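PDB 1T3Q: quinoline 2-oxidoreductase small subunit from Pseudomonas putida, which serves as the iron-sulfur subunit of a molybdenum hydroxylase that oxidises quinoline at position 2, its two [2Fe-2S] clusters probably relaying electrons from the molybdenum centre towards FAD. Local coordinates for the Fe2/s2 (inorganic) cluster site and the interface of chains A and B. Residues are numbered along the deposited sequence; one frame, centred on the assembly and turned at random. Chains: chain A, quinoline 2-oxidoreductase small subunit; chain B, quinoline 2-oxidoreductase large subunit.

Contact 1: the Fe2/s2 (inorganic) cluster site. Residues chain A 105-108, 110, 142-145; chain B 201. With FES (Fe2/s2 (inorganic) cluster), chain C.
Four cysteine thiolates of chain A hold FES, one of the subunit's two [2Fe-2S] centres, which probably passes electrons on from molybdenum; protein covers its whole surface of 213 Å². Each iron takes one cysteine from each motif, CxxC (A:Cys107, A:Cys110) and CxC (A:Cys142, A:Cys144). FES FE1 binds A:Cys107 SG at 2.3 Å and A:Cys144 SG at 2.4 Å, with 98° between them. FES FE2 binds A:Cys110 SG at 2.3 Å and A:Cys142 SG at 2.4 Å, an angle of 103°. With the bridging sulfides each iron is near tetrahedral. The CxxC sulfurs both stand in the crowded position between backbone N and carbonyl carbon. A:Cys142 SG is instead anti to its backbone N and A:Cys144 SG anti to its carbonyl carbon, differing first torsions that accompany delivery of the two CxC sulfurs to different irons. Around the sulfides, backbone amides close in without making assigned hydrogen bonds: A:Gln106 N is 3.3 Å from FES S1, and such dipoles would probably ease the cluster's negative charge. Chain B contributes to the wall through B:Met201, whose first torsion, with CG anti to the carbonyl carbon, sets CG 3.7 Å from FES S2; the bends further out turn SD away. Behind the first shell, the loop after the CxC motif turns back on its own ligand: A:Thr145 N donates to A:Cys142 SG over 3.4 Å, with 170° at the hydrogen.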
loop_
_atom_site.group_PDB
_atom_site.type_symbol
_atom_site.label_atom_id
_atom_site.label_comp_id
_atom_site.label_asym_id
_atom_site.label_seq_id
_atom_site.Cartn_x
_atom_site.Cartn_y
_atom_site.Cartn_z
ATOM N N LEU A 105 -18.614 15.733 12.657
ATOM C CA LEU A 105 -17.534 15.758 11.672
ATOM C C LEU A 105 -18.003 15.154 10.342
ATOM O O LEU A 105 -18.906 14.330 10.300
ATOM C CB LEU A 105 -16.301 14.989 12.155
ATOM C CG LEU A 105 -16.480 13.488 12.332
ATOM C CD1 LEU A 105 -15.159 12.771 12.105
ATOM C CD2 LEU A 105 -17.024 13.215 13.734
ATOM N N GLN A 106 -17.360 15.591 9.269
ATOM C CA GLN A 106 -17.642 15.133 7.930
ATOM C C GLN A 106 -16.342 14.669 7.268
ATOM O O GLN A 106 -16.039 13.462 7.243
ATOM C CB GLN A 106 -18.344 16.248 7.142
ATOM C CG GLN A 106 -19.849 16.324 7.451
ATOM C CD GLN A 106 -20.644 17.372 6.686
ATOM O OE1 GLN A 106 -20.478 17.551 5.481
ATOM N NE2 GLN A 106 -21.544 18.053 7.395
ATOM N N CYS A 107 -15.568 15.614 6.748
ATOM C CA CYS A 107 -14.314 15.211 6.121
ATOM C C CYS A 107 -13.347 14.813 7.243
ATOM O O CYS A 107 -12.435 14.019 7.039
ATOM C CB CYS A 107 -13.766 16.374 5.295
ATOM S SG CYS A 107 -12.871 17.645 6.192
ATOM N N GLY A 108 -13.581 15.380 8.425
ATOM C CA GLY A 108 -12.761 15.065 9.590
ATOM C C GLY A 108 -11.404 15.738 9.741
ATOM O O GLY A 108 -10.654 15.454 10.689
ATOM N N CYS A 110 -10.657 18.895 10.516
ATOM C CA CYS A 110 -10.589 19.841 11.633
ATOM C C CYS A 110 -10.784 19.159 12.980
ATOM O O CYS A 110 -10.584 19.773 14.024
ATOM C CB CYS A 110 -11.696 20.872 11.497
ATOM S SG CYS A 110 -13.351 20.147 11.815
ATOM N N CYS A 142 -14.043 25.018 10.626
ATOM C CA CYS A 142 -14.598 23.815 10.023
ATOM C C CYS A 142 -15.341 24.296 8.781
ATOM O O CYS A 142 -16.148 25.221 8.854
ATOM C CB CYS A 142 -15.580 23.122 10.966
ATOM S SG CYS A 142 -16.360 21.663 10.240
ATOM N N ARG A 143 -15.052 23.673 7.646
ATOM C CA ARG A 143 -15.681 24.051 6.386
ATOM C C ARG A 143 -16.836 23.129 5.994
ATOM O O ARG A 143 -17.574 23.422 5.050
ATOM C CB ARG A 143 -14.624 24.038 5.274
ATOM C CG ARG A 143 -15.090 24.582 3.932
ATOM C CD ARG A 143 -15.613 25.998 4.069
ATOM N NE ARG A 143 -15.307 26.809 2.890
ATOM C CZ ARG A 143 -15.704 28.067 2.727
ATOM N NH1 ARG A 143 -15.366 28.732 1.631
ATOM N NH2 ARG A 143 -16.448 28.662 3.653
ATOM N N CYS A 144 -16.997 22.032 6.730
ATOM C CA CYS A 144 -18.023 21.033 6.427
ATOM C C CYS A 144 -19.344 21.029 7.174
ATOM O O CYS A 144 -20.406 20.892 6.566
ATOM C CB CYS A 144 -17.468 19.615 6.634
ATOM S SG CYS A 144 -16.095 19.098 5.627
ATOM N N THR A 145 -19.260 21.146 8.495
ATOM C CA THR A 145 -20.422 20.991 9.371
ATOM C C THR A 145 -21.384 22.104 9.729
ATOM O O THR A 145 -22.528 21.820 10.097
ATOM C CB THR A 145 -19.966 20.367 10.715
ATOM O OG1 THR A 145 -19.268 21.350 11.484
ATOM C CG2 THR A 145 -19.039 19.200 10.471
ATOM N N MET B 201 -10.436 22.820 4.369
ATOM C CA MET B 201 -9.393 22.872 5.397
ATOM C C MET B 201 -8.130 22.132 4.959
ATOM O O MET B 201 -7.022 22.497 5.361
ATOM C CB MET B 201 -9.911 22.337 6.740
ATOM C CG MET B 201 -10.826 23.323 7.459
ATOM S SD MET B 201 -10.052 24.953 7.771
ATOM C CE MET B 201 -10.578 25.858 6.295
HETATM FE FE1 FES C . -14.384 18.934 7.371
HETATM FE FE2 FES C . -14.534 20.132 9.795
HETATM S S1 FES C . -15.295 18.135 9.333
HETATM S S2 FES C . -13.465 20.833 7.978
#

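Contact 2: the interface of chains A and B. Residues chain A 103, 106, 144-145; chain B 673-674, 677-678, 681.
In this contact between the small and large subunits, A:His103 (58 Å²), B:Gly677 (34 Å²) and A:Gln106 (27 Å²) lose most surface, where chain A lies against a helix of chain B. A:His103 CG stands anti to the backbone N (chi1 -174°), which carries the ring away from its own main chain towards helix 672-692. A:His103 CB, at the foot of the ring, lies 3.6 Å from B:Met673 CG, the two side chains crossing obliquely. Further out, A:His103 CD2 is 3.9 Å from B:Gly677 CA, a close approach allowed by the missing side chain. At the ring edge and in its plane, A:His103 NE2 meets water 1 at 2.9 Å, nearly straight with 165° at the hydrogen. Water 1 is also 2.6 Å from the carbonyl B:Ile674 O. The amide B:Gln678 NE2 lies 3.2 Å from water 1, which thus joins the ring to backbone and side chain of the helix. An alanine in place of A:His103 would keep CB on B:Met673 but remove the ring, and would probably lose the chain A end of the water bridge and the contact with B:Gly677. A:Gln106, extended beyond CG, sends its amide NE2 to B:Gly677 O, a weak hydrogen bond of 3.1 Å. A:Gln106 OE1 comes within 2.9 Å of B:Gln678 NE2, but the N-H is aimed elsewhere, so this pair is proximity without a bond; the amide planes are 48° apart. The large-subunit residues all belong to helix 672-692, while the chain A residues come from loops, A:His103 shortly after helix 94-101.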
loop_
_atom_site.group_PDB
_atom_site.type_symbol
_atom_site.label_atom_id
_atom_site.label_comp_id
_atom_site.label_asym_id
_atom_site.label_seq_id
_atom_site.Cartn_x
_atom_site.Cartn_y
_atom_site.Cartn_z
ATOM N N HIS A 103 -22.915 13.619 14.926
ATOM C CA HIS A 103 -22.441 13.917 13.570
ATOM C C HIS A 103 -21.736 15.275 13.595
ATOM O O HIS A 103 -22.139 16.225 12.919
ATOM C CB HIS A 103 -23.617 13.929 12.579
ATOM C CG HIS A 103 -23.200 14.087 11.145
ATOM N ND1 HIS A 103 -22.097 13.450 10.617
ATOM C CD2 HIS A 103 -23.763 14.774 10.121
ATOM C CE1 HIS A 103 -21.999 13.735 9.330
ATOM N NE2 HIS A 103 -22.997 14.536 9.004
ATOM N N GLN A 106 -17.360 15.591 9.269
ATOM C CA GLN A 106 -17.642 15.133 7.930
ATOM C C GLN A 106 -16.342 14.669 7.268
ATOM O O GLN A 106 -16.039 13.462 7.243
ATOM C CB GLN A 106 -18.344 16.248 7.142
ATOM C CG GLN A 106 -19.849 16.324 7.451
ATOM C CD GLN A 106 -20.644 17.372 6.686
ATOM O OE1 GLN A 106 -20.478 17.551 5.481
ATOM N NE2 GLN A 106 -21.544 18.053 7.395
ATOM N N CYS A 144 -16.997 22.032 6.730
ATOM C CA CYS A 144 -18.023 21.033 6.427
ATOM C C CYS A 144 -19.344 21.029 7.174
ATOM O O CYS A 144 -20.406 20.892 6.566
ATOM C CB CYS A 144 -17.468 19.615 6.634
ATOM S SG CYS A 144 -16.095 19.098 5.627
ATOM N N THR A 145 -19.260 21.146 8.495
ATOM C CA THR A 145 -20.422 20.991 9.371
ATOM C C THR A 145 -21.384 22.104 9.729
ATOM O O THR A 145 -22.528 21.820 10.097
ATOM C CB THR A 145 -19.966 20.367 10.715
ATOM O OG1 THR A 145 -19.268 21.350 11.484
ATOM C CG2 THR A 145 -19.039 19.200 10.471
ATOM N N MET B 673 -29.675 12.124 9.278
ATOM C CA MET B 673 -28.609 12.779 10.031
ATOM C C MET B 673 -27.566 13.380 9.077
ATOM O O MET B 673 -27.177 14.543 9.203
ATOM C CB MET B 673 -27.925 11.766 10.947
ATOM C CG MET B 673 -26.794 12.349 11.784
ATOM S SD MET B 673 -25.969 11.086 12.783
ATOM C CE MET B 673 -24.978 10.271 11.498
ATOM N N ILE B 674 -27.113 12.575 8.128
ATOM C CA ILE B 674 -26.113 13.026 7.165
ATOM C C ILE B 674 -26.660 14.138 6.279
ATOM O O ILE B 674 -25.957 15.105 5.987
ATOM C CB ILE B 674 -25.602 11.831 6.324
ATOM C CG1 ILE B 674 -24.647 10.994 7.185
ATOM C CG2 ILE B 674 -24.884 12.321 5.057
ATOM C CD1 ILE B 674 -24.231 9.681 6.572
ATOM N N GLY B 677 -26.581 17.318 8.062
ATOM C CA GLY B 677 -25.214 17.795 8.178
ATOM C C GLY B 677 -24.853 18.547 6.902
ATOM O O GLY B 677 -24.207 19.590 6.945
ATOM N N GLN B 678 -25.292 18.016 5.763
ATOM C CA GLN B 678 -25.032 18.636 4.462
ATOM C C GLN B 678 -25.722 19.990 4.356
ATOM O O GLN B 678 -25.177 20.936 3.783
ATOM C CB GLN B 678 -25.522 17.719 3.340
ATOM C CG GLN B 678 -24.700 16.452 3.177
ATOM C CD GLN B 678 -23.301 16.749 2.678
ATOM O OE1 GLN B 678 -23.121 17.219 1.556
ATOM N NE2 GLN B 678 -22.302 16.485 3.514
ATOM N N GLY B 681 -23.876 22.487 6.730
ATOM C CA GLY B 681 -22.580 22.832 6.165
ATOM C C GLY B 681 -22.730 23.806 5.010
ATOM O O GLY B 681 -21.971 24.774 4.897
HETATM O O HOH W 1 -23.335 15.182 6.234
#

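Contact 1 and contact 2 are adjacent, the centres of their C-alpha atoms about 8 Å apart, and they share A:Gln106, A:Cys144 and A:Thr145. The loops that carry the cluster thus also present chain A to the large subunit: A:Gln106 lines the cluster with its backbone and uses its side chain at the interface, and A:Cys144 binds iron while its backbone borders helix 672-692. Chain B also enters contact 1 directly, through B:Met201. This overlap suggests that cluster binding and subunit assembly may support each other, and that this cluster would be well placed to exchange electrons with the molybdenum-bearing subunit.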